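Local coordinates for protein putative glycyl-glycine endopeptidase lytM (Ruminococcus gnavus, PDB 3NYY) that is probably a metal-dependent endopeptidase of the M23 family, perhaps cleaving glycyl-glycine bonds as LytM does, at residues 44-49 with 78-83; 39-44 with 86-91; 154-157 with 161-164; 11-16 with 228-233. All coordinates share one frame; numbering follows the deposited sequence. Where two conformers were deposited one is given.

Contact 1: residues 44-49 with 78-83; sequences YWMATD and DAYVQS
In Tyr80 the ring carbon CG lies opposite the backbone N (chi1 170°), which sends the phenol ring out from helix 77-88 to helix 37-48. Met46, present as selenomethionine, has its CG anti to its carbonyl carbon (chi1 -76°). Its chain then bends twice, and the methyl CE comes to lie over one face of the Tyr80 ring. CE is 4.2 Å from the ring centroid of Tyr80, 27° off the ring normal, a CH-pi contact. The selenium SE of Met46 stands obliquely to the same ring, 4.9 Å from the Tyr80 centroid. This makes it a Met-aromatic contact. Lower on the chain, Met46 CG touches Tyr80 CE2 at 3.7 Å. The hydroxyl end of Tyr80 reaches the base of Trp45, with OH 3.4 Å from Trp45 CB. It also sits in the plane of the indole, at the edge, 3.7 Å from Trp45 CE3. Its polar partner is Gly42 O, one turn earlier on helix 37-48. The indole N-H of Trp45 is bonded to Pro22 O. A phenylalanine in place of Tyr80 would probably leave Gly42 O without its side-chain donor. Leu8 also packs on Met46 and Tyr80. The chemistry is therefore apolar over the ring, with one hydrogen bond at its far end tying a buried hydroxyl to the opposing helix.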
loop_
_atom_site.group_PDB
_atom_site.type_symbol
_atom_site.label_atom_id
_atom_site.label_comp_id
_atom_site.label_asym_id
_atom_site.label_seq_id
_atom_site.Cartn_x
_atom_site.Cartn_y
_atom_site.Cartn_z
ATOM N N TYR A 44 -8.960 -23.611 -9.301
ATOM C CA TYR A 44 -9.770 -22.432 -9.447
ATOM C C TYR A 44 -9.369 -21.637 -10.669
ATOM O O TYR A 44 -10.253 -21.242 -11.463
ATOM C CB TYR A 44 -9.654 -21.606 -8.177
ATOM C CG TYR A 44 -10.284 -20.265 -8.249
ATOM C CD1 TYR A 44 -11.667 -20.129 -8.159
ATOM C CD2 TYR A 44 -9.516 -19.114 -8.370
ATOM C CE1 TYR A 44 -12.273 -18.882 -8.198
ATOM C CE2 TYR A 44 -10.127 -17.849 -8.413
ATOM C CZ TYR A 44 -11.508 -17.753 -8.327
ATOM O OH TYR A 44 -12.103 -16.532 -8.387
ATOM N N TRP A 45 -8.057 -21.447 -10.864
ATOM C CA TRP A 45 -7.589 -20.731 -12.061
ATOM C C TRP A 45 -7.888 -21.464 -13.350
ATOM O O TRP A 45 -8.230 -20.844 -14.367
ATOM C CB TRP A 45 -6.124 -20.377 -11.968
ATOM C CG TRP A 45 -5.819 -19.336 -10.898
ATOM C CD1 TRP A 45 -6.621 -18.263 -10.527
ATOM C CD2 TRP A 45 -4.644 -19.272 -10.070
ATOM N NE1 TRP A 45 -6.005 -17.556 -9.522
ATOM C CE2 TRP A 45 -4.799 -18.146 -9.221
ATOM C CE3 TRP A 45 -3.492 -20.060 -9.959
ATOM C CZ2 TRP A 45 -3.826 -17.778 -8.273
ATOM C CZ3 TRP A 45 -2.522 -19.721 -9.011
ATOM C CH2 TRP A 45 -2.704 -18.594 -8.169
HETATM N N MSE A 46 -7.722 -22.791 -13.355
HETATM C CA MSE A 46 -8.050 -23.552 -14.543
HETATM C C MSE A 46 -9.523 -23.491 -14.882
HETATM O O MSE A 46 -9.881 -23.272 -16.043
HETATM C CB MSE A 46 -7.599 -25.023 -14.383
HETATM C CG MSE A 46 -6.103 -25.233 -14.537
HETATM SE SE MSE A 46 -5.423 -24.809 -16.275
HETATM C CE MSE A 46 -4.396 -23.343 -15.986
ATOM N N ALA A 47 -10.375 -23.631 -13.879
ATOM C CA ALA A 47 -11.810 -23.692 -14.103
ATOM C C ALA A 47 -12.368 -22.319 -14.504
ATOM O O ALA A 47 -13.391 -22.281 -15.181
ATOM C CB ALA A 47 -12.523 -24.207 -12.853
ATOM N N THR A 48 -11.728 -21.224 -14.065
ATOM C CA THR A 48 -12.176 -19.851 -14.362
ATOM C C THR A 48 -11.347 -19.139 -15.446
ATOM O O THR A 48 -11.556 -17.951 -15.680
ATOM C CB THR A 48 -12.124 -18.960 -13.114
ATOM O OG1 THR A 48 -10.762 -18.867 -12.670
ATOM C CG2 THR A 48 -13.028 -19.525 -11.970
ATOM N N ASP A 49 -10.408 -19.857 -16.082
ATOM C CA ASP A 49 -9.453 -19.262 -17.014
ATOM C C ASP A 49 -8.812 -18.005 -16.349
ATOM O O ASP A 49 -8.785 -16.916 -16.938
ATOM C CB ASP A 49 -10.143 -18.889 -18.341
ATOM C CG ASP A 49 -10.815 -20.077 -19.032
ATOM O OD1 ASP A 49 -10.506 -21.254 -18.676
ATOM O OD2 ASP A 49 -11.659 -19.821 -19.933
ATOM N N ASP A 78 1.207 -31.688 -13.798
ATOM C CA ASP A 78 2.249 -31.907 -12.783
ATOM C C ASP A 78 3.103 -30.658 -12.574
ATOM O O ASP A 78 3.285 -30.212 -11.433
ATOM C CB ASP A 78 3.120 -33.124 -13.085
ATOM C CG ASP A 78 2.359 -34.451 -12.855
ATOM O OD1 ASP A 78 1.336 -34.502 -12.104
ATOM O OD2 ASP A 78 2.802 -35.445 -13.433
ATOM N N ALA A 79 3.584 -30.065 -13.663
ATOM C CA ALA A 79 4.433 -28.860 -13.511
ATOM C C ALA A 79 3.660 -27.673 -12.950
ATOM O O ALA A 79 4.186 -26.913 -12.138
ATOM C CB ALA A 79 5.087 -28.486 -14.855
ATOM N N TYR A 80 2.430 -27.511 -13.429
ATOM C CA TYR A 80 1.579 -26.427 -13.017
ATOM C C TYR A 80 1.211 -26.463 -11.561
ATOM O O TYR A 80 1.337 -25.445 -10.874
ATOM C CB TYR A 80 0.311 -26.413 -13.844
ATOM C CG TYR A 80 -0.778 -25.489 -13.389
ATOM C CD1 TYR A 80 -0.638 -24.111 -13.471
ATOM C CD2 TYR A 80 -1.962 -25.968 -12.877
ATOM C CE1 TYR A 80 -1.653 -23.254 -13.091
ATOM C CE2 TYR A 80 -2.991 -25.132 -12.513
ATOM C CZ TYR A 80 -2.846 -23.763 -12.613
ATOM O OH TYR A 80 -3.839 -22.875 -12.269
ATOM N N VAL A 81 0.754 -27.615 -11.080
ATOM C CA VAL A 81 0.361 -27.706 -9.666
ATOM C C VAL A 81 1.607 -27.577 -8.743
ATOM O O VAL A 81 1.505 -27.062 -7.626
ATOM C CB VAL A 81 -0.461 -28.981 -9.339
ATOM C CG1 VAL A 81 0.401 -30.303 -9.430
ATOM C CG2 VAL A 81 -1.161 -28.830 -7.973
ATOM N N GLN A 82 2.762 -28.022 -9.227
ATOM C CA GLN A 82 3.991 -27.869 -8.439
ATOM C C GLN A 82 4.276 -26.376 -8.271
ATOM O O GLN A 82 4.662 -25.965 -7.167
ATOM C CB GLN A 82 5.175 -28.575 -9.081
ATOM C CG GLN A 82 6.504 -28.336 -8.385
ATOM C CD GLN A 82 7.631 -29.048 -9.113
ATOM O OE1 GLN A 82 7.789 -28.907 -10.327
ATOM N NE2 GLN A 82 8.389 -29.857 -8.385
ATOM N N SER A 83 4.083 -25.556 -9.340
ATOM C CA SER A 83 4.289 -24.120 -9.242
ATOM C C SER A 83 3.314 -23.473 -8.243
ATOM O O SER A 83 3.725 -22.648 -7.413
ATOM C CB SER A 83 4.220 -23.412 -10.608
ATOM O OG SER A 83 5.242 -23.923 -11.460
#

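Contact 2: residues 39-44 with 86-91; sequences RDVGLY and AIWNDV
Trp88 meets Val41 where helix 77-88 passes helix 37-48. From Trp88 CB the indole is carried out with CG anti to the carbonyl carbon (chi1 -71°). Past CG, the pyrrole part of the ring receives Val41. The methyl CG1 of Val41 lies over one face, offset toward the rim. It is 3.9 Å from Trp88 CD1, 3.8 Å from Trp88 NE1 and 4.1 Å from Trp88 CE2. This is a CH-pi contact, with CG1 of Val41 only 17° off the normal of the five-membered ring. The N-H at Trp88 NE1 is bonded to Gln21 OE1, so this buried nitrogen has a partner. Leu31 of helix 25-31 touches both side chains. One residue on, Asn89 OD1 accepts from Gly38 N, in the first turn of helix 37-48. On that helix Arg39 holds its neighbour Asp40 side-on. Arg39 NE (2.9 Å) and NH2 (2.8 Å) both reach Asp40 OD1, nearly in the guanidinium plane. Asp40 OD2 is bonded to Tyr30 OH. The arrangement is plain helix-helix packing within the helical N-terminal part of the protein, an aliphatic methyl set on an indole face.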
loop_
_atom_site.group_PDB
_atom_site.type_symbol
_atom_site.label_atom_id
_atom_site.label_comp_id
_atom_site.label_asym_id
_atom_site.label_seq_id
_atom_site.Cartn_x
_atom_site.Cartn_y
_atom_site.Cartn_z
ATOM N N ARG A 39 -3.032 -26.591 -4.668
ATOM C CA ARG A 39 -3.865 -27.377 -5.568
ATOM C C ARG A 39 -5.166 -26.663 -5.875
ATOM O O ARG A 39 -5.570 -26.607 -7.039
ATOM C CB ARG A 39 -4.195 -28.745 -4.975
ATOM C CG ARG A 39 -4.850 -29.674 -5.959
ATOM C CD ARG A 39 -5.512 -30.858 -5.252
ATOM N NE ARG A 39 -6.749 -30.415 -4.588
ATOM C CZ ARG A 39 -7.712 -31.231 -4.122
ATOM N NH1 ARG A 39 -7.582 -32.540 -4.228
ATOM N NH2 ARG A 39 -8.816 -30.712 -3.594
ATOM N N ASP A 40 -5.858 -26.207 -4.833
ATOM C CA ASP A 40 -7.199 -25.650 -4.990
ATOM C C ASP A 40 -7.198 -24.314 -5.721
ATOM O O ASP A 40 -8.030 -24.099 -6.600
ATOM C CB ASP A 40 -7.916 -25.579 -3.651
ATOM C CG ASP A 40 -8.231 -26.958 -3.085
ATOM O OD1 ASP A 40 -8.054 -27.980 -3.795
ATOM O OD2 ASP A 40 -8.661 -27.004 -1.907
ATOM N N VAL A 41 -6.212 -23.464 -5.451
ATOM C CA VAL A 41 -6.105 -22.205 -6.209
ATOM C C VAL A 41 -5.752 -22.490 -7.683
ATOM O O VAL A 41 -6.277 -21.866 -8.616
ATOM C CB VAL A 41 -5.142 -21.167 -5.553
ATOM C CG1 VAL A 41 -3.630 -21.501 -5.820
ATOM C CG2 VAL A 41 -5.572 -19.766 -5.961
ATOM N N GLY A 42 -4.914 -23.486 -7.909
ATOM C CA GLY A 42 -4.574 -23.923 -9.251
ATOM C C GLY A 42 -5.795 -24.408 -10.018
ATOM O O GLY A 42 -5.965 -24.073 -11.181
ATOM N N LEU A 43 -6.633 -25.184 -9.333
ATOM C CA LEU A 43 -7.889 -25.671 -9.934
ATOM C C LEU A 43 -8.874 -24.547 -10.217
ATOM O O LEU A 43 -9.548 -24.540 -11.239
ATOM C CB LEU A 43 -8.510 -26.749 -9.048
ATOM C CG LEU A 43 -7.703 -28.056 -9.034
ATOM C CD1 LEU A 43 -8.162 -28.963 -7.859
ATOM C CD2 LEU A 43 -7.768 -28.802 -10.354
ATOM N N TYR A 44 -8.960 -23.611 -9.301
ATOM C CA TYR A 44 -9.770 -22.432 -9.447
ATOM C C TYR A 44 -9.369 -21.637 -10.669
ATOM O O TYR A 44 -10.253 -21.242 -11.463
ATOM C CB TYR A 44 -9.654 -21.606 -8.177
ATOM C CG TYR A 44 -10.284 -20.265 -8.249
ATOM C CD1 TYR A 44 -11.667 -20.129 -8.159
ATOM C CD2 TYR A 44 -9.516 -19.114 -8.370
ATOM C CE1 TYR A 44 -12.273 -18.882 -8.198
ATOM C CE2 TYR A 44 -10.127 -17.849 -8.413
ATOM C CZ TYR A 44 -11.508 -17.753 -8.327
ATOM O OH TYR A 44 -12.103 -16.532 -8.387
ATOM N N ALA A 86 4.332 -24.492 -4.775
ATOM C CA ALA A 86 5.596 -23.852 -4.378
ATOM C C ALA A 86 5.299 -22.467 -3.763
ATOM O O ALA A 86 5.989 -22.058 -2.834
ATOM C CB ALA A 86 6.530 -23.707 -5.577
ATOM N N ILE A 87 4.306 -21.732 -4.275
ATOM C CA ILE A 87 3.927 -20.430 -3.739
ATOM C C ILE A 87 3.145 -20.560 -2.427
ATOM O O ILE A 87 3.385 -19.815 -1.483
ATOM C CB ILE A 87 3.113 -19.620 -4.747
ATOM C CG1 ILE A 87 3.958 -19.340 -5.980
ATOM C CG2 ILE A 87 2.567 -18.247 -4.204
ATOM C CD1 ILE A 87 3.105 -18.863 -7.146
ATOM N N TRP A 88 2.192 -21.491 -2.407
ATOM C CA TRP A 88 1.129 -21.517 -1.383
ATOM C C TRP A 88 1.387 -22.504 -0.259
ATOM O O TRP A 88 1.060 -22.191 0.880
ATOM C CB TRP A 88 -0.256 -21.806 -2.001
ATOM C CG TRP A 88 -0.744 -20.664 -2.802
ATOM C CD1 TRP A 88 -0.368 -20.364 -4.066
ATOM C CD2 TRP A 88 -1.642 -19.635 -2.371
ATOM N NE1 TRP A 88 -0.999 -19.174 -4.468
ATOM C CE2 TRP A 88 -1.784 -18.728 -3.445
ATOM C CE3 TRP A 88 -2.332 -19.383 -1.191
ATOM C CZ2 TRP A 88 -2.581 -17.600 -3.363
ATOM C CZ3 TRP A 88 -3.195 -18.265 -1.137
ATOM C CH2 TRP A 88 -3.289 -17.381 -2.202
ATOM N N ASN A 89 1.954 -23.676 -0.540
ATOM C CA ASN A 89 1.886 -24.778 0.423
ATOM C C ASN A 89 2.918 -24.787 1.546
ATOM O O ASN A 89 2.726 -25.498 2.560
ATOM C CB ASN A 89 1.881 -26.126 -0.298
ATOM C CG ASN A 89 0.543 -26.446 -0.926
ATOM O OD1 ASN A 89 -0.182 -25.550 -1.360
ATOM N ND2 ASN A 89 0.197 -27.729 -0.948
ATOM N N ASP A 90 4.017 -24.051 1.363
ATOM C CA ASP A 90 5.088 -23.999 2.354
ATOM C C ASP A 90 4.930 -22.867 3.367
ATOM O O ASP A 90 5.686 -22.837 4.357
ATOM C CB ASP A 90 6.494 -23.900 1.725
ATOM C CG ASP A 90 6.865 -25.100 0.865
ATOM O OD1 ASP A 90 6.236 -26.193 0.978
ATOM O OD2 ASP A 90 7.810 -24.940 0.057
ATOM N N VAL A 91 3.995 -21.948 3.153
ATOM C CA VAL A 91 3.826 -20.790 4.022
ATOM C C VAL A 91 3.080 -21.193 5.266
ATOM O O VAL A 91 1.869 -21.510 5.216
ATOM C CB VAL A 91 3.110 -19.656 3.268
ATOM C CG1 VAL A 91 2.744 -18.474 4.191
ATOM C CG2 VAL A 91 4.070 -19.163 2.083
#

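Contact 3: residues 154-157 with 161-164; sequences GWLE and WRIG
One face of the Trp161 indole is covered by the edge of Trp155. Trp155 CE3 stands 3.5 Å above the Trp161 plane, over its centre. The planes meet at 74° and the centroids of the Trp155 six-membered and Trp161 five-membered rings are 4.9 Å apart, a T-shaped stack. The guanidinium of Arg162 is the second flat group. Leu156 CG lies over one of its faces, 3.6 Å above the Arg162 plane. At its edge Arg162 NH1 makes a weak hydrogen bond of 3.0 Å to Gly154 O. A water joins NH1 of Arg162 to Trp155 O. The Arg162 chain starts between its backbone N and carbonyl carbon (chi1 63°), then bends at chi2, which brings the guanidinium edge to Gly154. The backbones form an antiparallel hairpin. Gly154 and Arg162 are a hydrogen-bonded pair, with Gly154 N to Arg162 O at 3.1 Å and 171°. Arg162 N returns to Gly154 O at 3.2 Å. Trp155 and Trp161 are the next, non-hydrogen-bonded pair. At the backbone angles of Gly154 a CB would jam against the preceding carbonyl. With an alanine at Trp161, the edge of Trp155 is likely to lose the face it packs on, opening a gap beside it. Aromatic packing thus holds one face of this surface hairpin, while on the other the Arg162 guanidinium lies against Leu156 and adds a weak bond to Gly154 O.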
loop_
_atom_site.group_PDB
_atom_site.type_symbol
_atom_site.label_atom_id
_atom_site.label_comp_id
_atom_site.label_asym_id
_atom_site.label_seq_id
_atom_site.Cartn_x
_atom_site.Cartn_y
_atom_site.Cartn_z
ATOM N N GLY A 154 23.328 -11.157 1.825
ATOM C CA GLY A 154 24.259 -10.031 1.657
ATOM C C GLY A 154 23.620 -8.842 1.012
ATOM O O GLY A 154 22.424 -8.816 0.764
ATOM N N TRP A 155 24.453 -7.852 0.704
ATOM C CA TRP A 155 23.983 -6.623 0.155
ATOM C C TRP A 155 23.672 -6.725 -1.336
ATOM O O TRP A 155 24.457 -7.293 -2.098
ATOM C CB TRP A 155 25.098 -5.573 0.293
ATOM C CG TRP A 155 24.715 -4.206 -0.176
ATOM C CD1 TRP A 155 25.046 -3.627 -1.364
ATOM C CD2 TRP A 155 23.986 -3.237 0.558
ATOM N NE1 TRP A 155 24.546 -2.350 -1.419
ATOM C CE2 TRP A 155 23.881 -2.092 -0.245
ATOM C CE3 TRP A 155 23.387 -3.232 1.824
ATOM C CZ2 TRP A 155 23.180 -0.961 0.171
ATOM C CZ3 TRP A 155 22.752 -2.089 2.246
ATOM C CH2 TRP A 155 22.642 -0.985 1.432
ATOM N N LEU A 156 22.588 -6.087 -1.727
ATOM C CA LEU A 156 22.340 -5.704 -3.133
ATOM C C LEU A 156 22.025 -4.221 -3.188
ATOM O O LEU A 156 21.365 -3.707 -2.294
ATOM C CB LEU A 156 21.171 -6.475 -3.756
ATOM C CG LEU A 156 21.304 -7.943 -4.036
ATOM C CD1 LEU A 156 19.965 -8.491 -4.640
ATOM C CD2 LEU A 156 22.460 -8.274 -4.957
ATOM N N GLU A 157 22.493 -3.503 -4.227
ATOM C CA GLU A 157 22.199 -2.059 -4.329
ATOM C C GLU A 157 20.698 -1.762 -4.214
ATOM O O GLU A 157 20.300 -0.854 -3.488
ATOM C CB GLU A 157 22.754 -1.439 -5.641
ATOM C CG GLU A 157 22.527 0.084 -5.751
ATOM C CD GLU A 157 23.209 0.706 -6.952
ATOM O OE1 GLU A 157 23.082 0.159 -8.067
ATOM O OE2 GLU A 157 23.856 1.756 -6.779
ATOM N N TRP A 161 20.304 -4.845 2.581
ATOM C CA TRP A 161 20.624 -6.118 3.224
ATOM C C TRP A 161 19.436 -7.046 2.971
ATOM O O TRP A 161 18.308 -6.816 3.469
ATOM C CB TRP A 161 20.812 -5.972 4.731
ATOM C CG TRP A 161 21.948 -5.092 5.077
ATOM C CD1 TRP A 161 21.884 -3.858 5.709
ATOM C CD2 TRP A 161 23.317 -5.302 4.735
ATOM N NE1 TRP A 161 23.158 -3.337 5.827
ATOM C CE2 TRP A 161 24.047 -4.206 5.241
ATOM C CE3 TRP A 161 24.028 -6.358 4.095
ATOM C CZ2 TRP A 161 25.425 -4.098 5.068
ATOM C CZ3 TRP A 161 25.397 -6.252 3.946
ATOM C CH2 TRP A 161 26.087 -5.154 4.465
ATOM N N ARG A 162 19.671 -8.066 2.162
ATOM C CA ARG A 162 18.661 -9.027 1.833
ATOM C C ARG A 162 19.108 -10.428 2.181
ATOM O O ARG A 162 20.296 -10.727 2.346
ATOM C CB ARG A 162 18.214 -8.933 0.355
ATOM C CG ARG A 162 19.236 -9.219 -0.750
ATOM C CD ARG A 162 19.438 -10.724 -0.926
ATOM N NE ARG A 162 20.075 -11.152 -2.164
ATOM C CZ ARG A 162 21.386 -11.211 -2.367
ATOM N NH1 ARG A 162 22.268 -10.834 -1.421
ATOM N NH2 ARG A 162 21.832 -11.621 -3.551
ATOM N N ILE A 163 18.112 -11.271 2.323
ATOM C CA ILE A 163 18.339 -12.683 2.567
ATOM C C ILE A 163 17.320 -13.441 1.735
ATOM O O ILE A 163 16.170 -13.014 1.618
ATOM C CB ILE A 163 18.293 -13.028 4.098
ATOM C CG1 ILE A 163 18.790 -14.454 4.361
ATOM C CG2 ILE A 163 16.935 -12.728 4.720
ATOM C CD1 ILE A 163 19.087 -14.712 5.851
ATOM N N GLY A 164 17.751 -14.588 1.191
ATOM C CA GLY A 164 16.897 -15.424 0.359
ATOM C C GLY A 164 16.845 -16.850 0.897
ATOM O O GLY A 164 17.872 -17.429 1.213
HETATM O O HOH W 1 25.054 -10.312 -1.881
#

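Contact 4: residues 11-16 with 228-233; sequences PVVSQP and EEISVN
Beside Val13 and Ser14, which touch Ile230, the side-chain nitrogen NE2 of Gln15 is bonded to two backbone oxygens. Gln15 NE2 reaches Pro11 O at 3.1 Å, with an N-H...acceptor angle of 151°. It comes from above the carbonyl plane of Pro11. Its second acceptor is Arg7 O. The bond to Pro11 spans a type I beta turn from Val12 to Gln15, closed by Gln15 N to Val12 O at 3.0 Å. Gln15 itself is the N-cap residue of helix 16-20. The turn presents Val13 to strand 228-232. Val13 CG1 is anti to its backbone N (chi1 176°), which points this methyl at Ile230. CG1 of Val13 is 3.6 Å from Ile230 CB. Ile230 was modelled in two conformers, so its outer atoms are less certain. In one of them Ile230 CG2 lies 3.8 Å from Val13 CG1 and 3.9 Å from Val13 O. The two side chains meet at a slant.

Strand 228-232 forms an antiparallel hairpin with strand 216-225 in the M23 peptidase sheet. The turn belongs to the LytM N-terminal region, so this contact joins the two parts of the chain. No hydrogen bond crosses between the two segments. Nearby polar bonds flank the apolar patch: Ser14 OG is bonded to Glu225 OE2, on the hairpin partner strand, and Arg19 NE, on helix 16-20, to Ser231 O. Farther along, Asn233 OD1 caps Tyr235 N, at the start of helix 235-240.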
loop_
_atom_site.group_PDB
_atom_site.type_symbol
_atom_site.label_atom_id
_atom_site.label_comp_id
_atom_site.label_asym_id
_atom_site.label_seq_id
_atom_site.Cartn_x
_atom_site.Cartn_y
_atom_site.Cartn_z
ATOM N N PRO A 11 4.503 -23.203 -20.516
ATOM C CA PRO A 11 4.931 -23.009 -19.130
ATOM C C PRO A 11 4.125 -21.890 -18.471
ATOM O O PRO A 11 3.882 -20.819 -19.090
ATOM C CB PRO A 11 6.409 -22.622 -19.283
ATOM C CG PRO A 11 6.816 -23.263 -20.585
ATOM C CD PRO A 11 5.634 -23.080 -21.459
ATOM N N VAL A 12 3.658 -22.148 -17.250
ATOM C CA VAL A 12 2.676 -21.242 -16.648
ATOM C C VAL A 12 3.310 -20.092 -15.871
ATOM O O VAL A 12 2.735 -19.018 -15.800
ATOM C CB VAL A 12 1.669 -22.026 -15.787
ATOM C CG1 VAL A 12 0.537 -21.107 -15.277
ATOM C CG2 VAL A 12 1.049 -23.171 -16.635
ATOM N N VAL A 13 4.514 -20.286 -15.329
ATOM C CA VAL A 13 5.127 -19.287 -14.422
ATOM C C VAL A 13 5.269 -17.902 -15.055
ATOM O O VAL A 13 4.967 -16.894 -14.399
ATOM C CB VAL A 13 6.462 -19.778 -13.824
ATOM C CG1 VAL A 13 7.128 -18.690 -12.975
ATOM C CG2 VAL A 13 6.191 -21.049 -12.930
ATOM N N SER A 14 5.666 -17.829 -16.322
ATOM C CA SER A 14 5.819 -16.530 -16.992
ATOM C C SER A 14 4.545 -15.936 -17.574
ATOM O O SER A 14 4.574 -14.808 -18.106
ATOM C CB SER A 14 6.904 -16.607 -18.067
ATOM O OG SER A 14 6.610 -17.583 -19.012
ATOM N N GLN A 15 3.411 -16.625 -17.451
ATOM C CA GLN A 15 2.157 -16.062 -17.955
ATOM C C GLN A 15 1.715 -14.934 -17.020
ATOM O O GLN A 15 1.639 -15.113 -15.804
ATOM C CB GLN A 15 1.060 -17.128 -18.068
ATOM C CG GLN A 15 1.486 -18.274 -19.021
ATOM C CD GLN A 15 0.412 -19.345 -19.262
ATOM O OE1 GLN A 15 -0.764 -19.114 -19.050
ATOM N NE2 GLN A 15 0.843 -20.551 -19.643
ATOM N N PRO A 16 1.422 -13.760 -17.590
ATOM C CA PRO A 16 1.075 -12.617 -16.737
ATOM C C PRO A 16 -0.069 -12.870 -15.744
ATOM O O PRO A 16 0.009 -12.398 -14.591
ATOM C CB PRO A 16 0.653 -11.567 -17.744
ATOM C CG PRO A 16 1.516 -11.859 -18.934
ATOM C CD PRO A 16 1.553 -13.353 -18.993
ATOM N N GLU A 228 15.738 -18.748 -15.756
ATOM C CA GLU A 228 15.343 -17.453 -15.207
ATOM C C GLU A 228 14.568 -17.558 -13.898
ATOM O O GLU A 228 13.700 -18.403 -13.759
ATOM C CB GLU A 228 14.477 -16.738 -16.243
ATOM C CG GLU A 228 14.194 -15.273 -15.950
ATOM C CD GLU A 228 13.190 -14.686 -16.927
ATOM O OE1 GLU A 228 12.683 -15.447 -17.783
ATOM O OE2 GLU A 228 12.892 -13.471 -16.795
ATOM N N GLU A 229 14.855 -16.644 -12.954
ATOM C CA GLU A 229 14.048 -16.526 -11.742
ATOM C C GLU A 229 12.982 -15.507 -12.050
ATOM O O GLU A 229 13.302 -14.395 -12.479
ATOM C CB GLU A 229 14.905 -16.071 -10.569
ATOM C CG GLU A 229 15.921 -17.138 -10.139
ATOM C CD GLU A 229 15.341 -18.205 -9.287
ATOM O OE1 GLU A 229 14.124 -18.196 -9.052
ATOM O OE2 GLU A 229 16.090 -19.106 -8.881
ATOM N N ILE A 230 11.728 -15.908 -11.869
ATOM C CA ILE A 230 10.539 -15.124 -12.247
ATOM C C ILE A 230 9.819 -14.708 -10.979
ATOM O O ILE A 230 9.391 -15.569 -10.215
ATOM C CB ILE A 230 9.507 -15.957 -13.087
ATOM C CG1 ILE A 230 10.174 -16.641 -14.286
ATOM C CG2 ILE A 230 8.277 -15.118 -13.522
ATOM C CD1 ILE A 230 10.742 -15.687 -15.307
ATOM N N SER A 231 9.638 -13.410 -10.784
ATOM C CA SER A 231 8.846 -12.947 -9.659
ATOM C C SER A 231 7.341 -13.195 -9.880
ATOM O O SER A 231 6.814 -13.077 -10.996
ATOM C CB SER A 231 9.100 -11.453 -9.425
ATOM O OG SER A 231 8.720 -10.677 -10.576
ATOM N N VAL A 232 6.669 -13.530 -8.782
ATOM C CA VAL A 232 5.202 -13.685 -8.739
ATOM C C VAL A 232 4.654 -12.860 -7.594
ATOM O O VAL A 232 5.377 -12.564 -6.639
ATOM C CB VAL A 232 4.783 -15.185 -8.600
ATOM C CG1 VAL A 232 5.407 -15.999 -9.721
ATOM C CG2 VAL A 232 5.165 -15.735 -7.240
ATOM N N ASN A 233 3.385 -12.498 -7.683
ATOM C CA ASN A 233 2.765 -11.625 -6.691
ATOM C C ASN A 233 2.638 -12.294 -5.331
ATOM O O ASN A 233 1.866 -13.259 -5.199
ATOM C CB ASN A 233 1.393 -11.189 -7.206
ATOM C CG ASN A 233 0.774 -10.060 -6.413
ATOM O OD1 ASN A 233 1.415 -9.468 -5.510
ATOM N ND2 ASN A 233 -0.487 -9.680 -6.804
#

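Overall arrangement
Contacts 1 and 2 join the same two helices, 37-48 and 77-88, and are linked by the bond from Tyr80 OH to Gly42 O. Their centres are about 9 Å apart. Both rest on an aliphatic or selenium-bearing side chain over an aromatic face; contact 1 is buried and contact 2 only partly so. Contact 4 is also buried, but it is mainly aliphatic and joins the N-terminal helical part to the peptidase sheet. It touches contact 1 through Val13 and Ser83 and contact 2 through Val232 and Ile87. Contact 3 lies apart, though it reaches the same sheet as contact 4. It is a surface hairpin, and alone among the four has backbone hydrogen bonds between its segments.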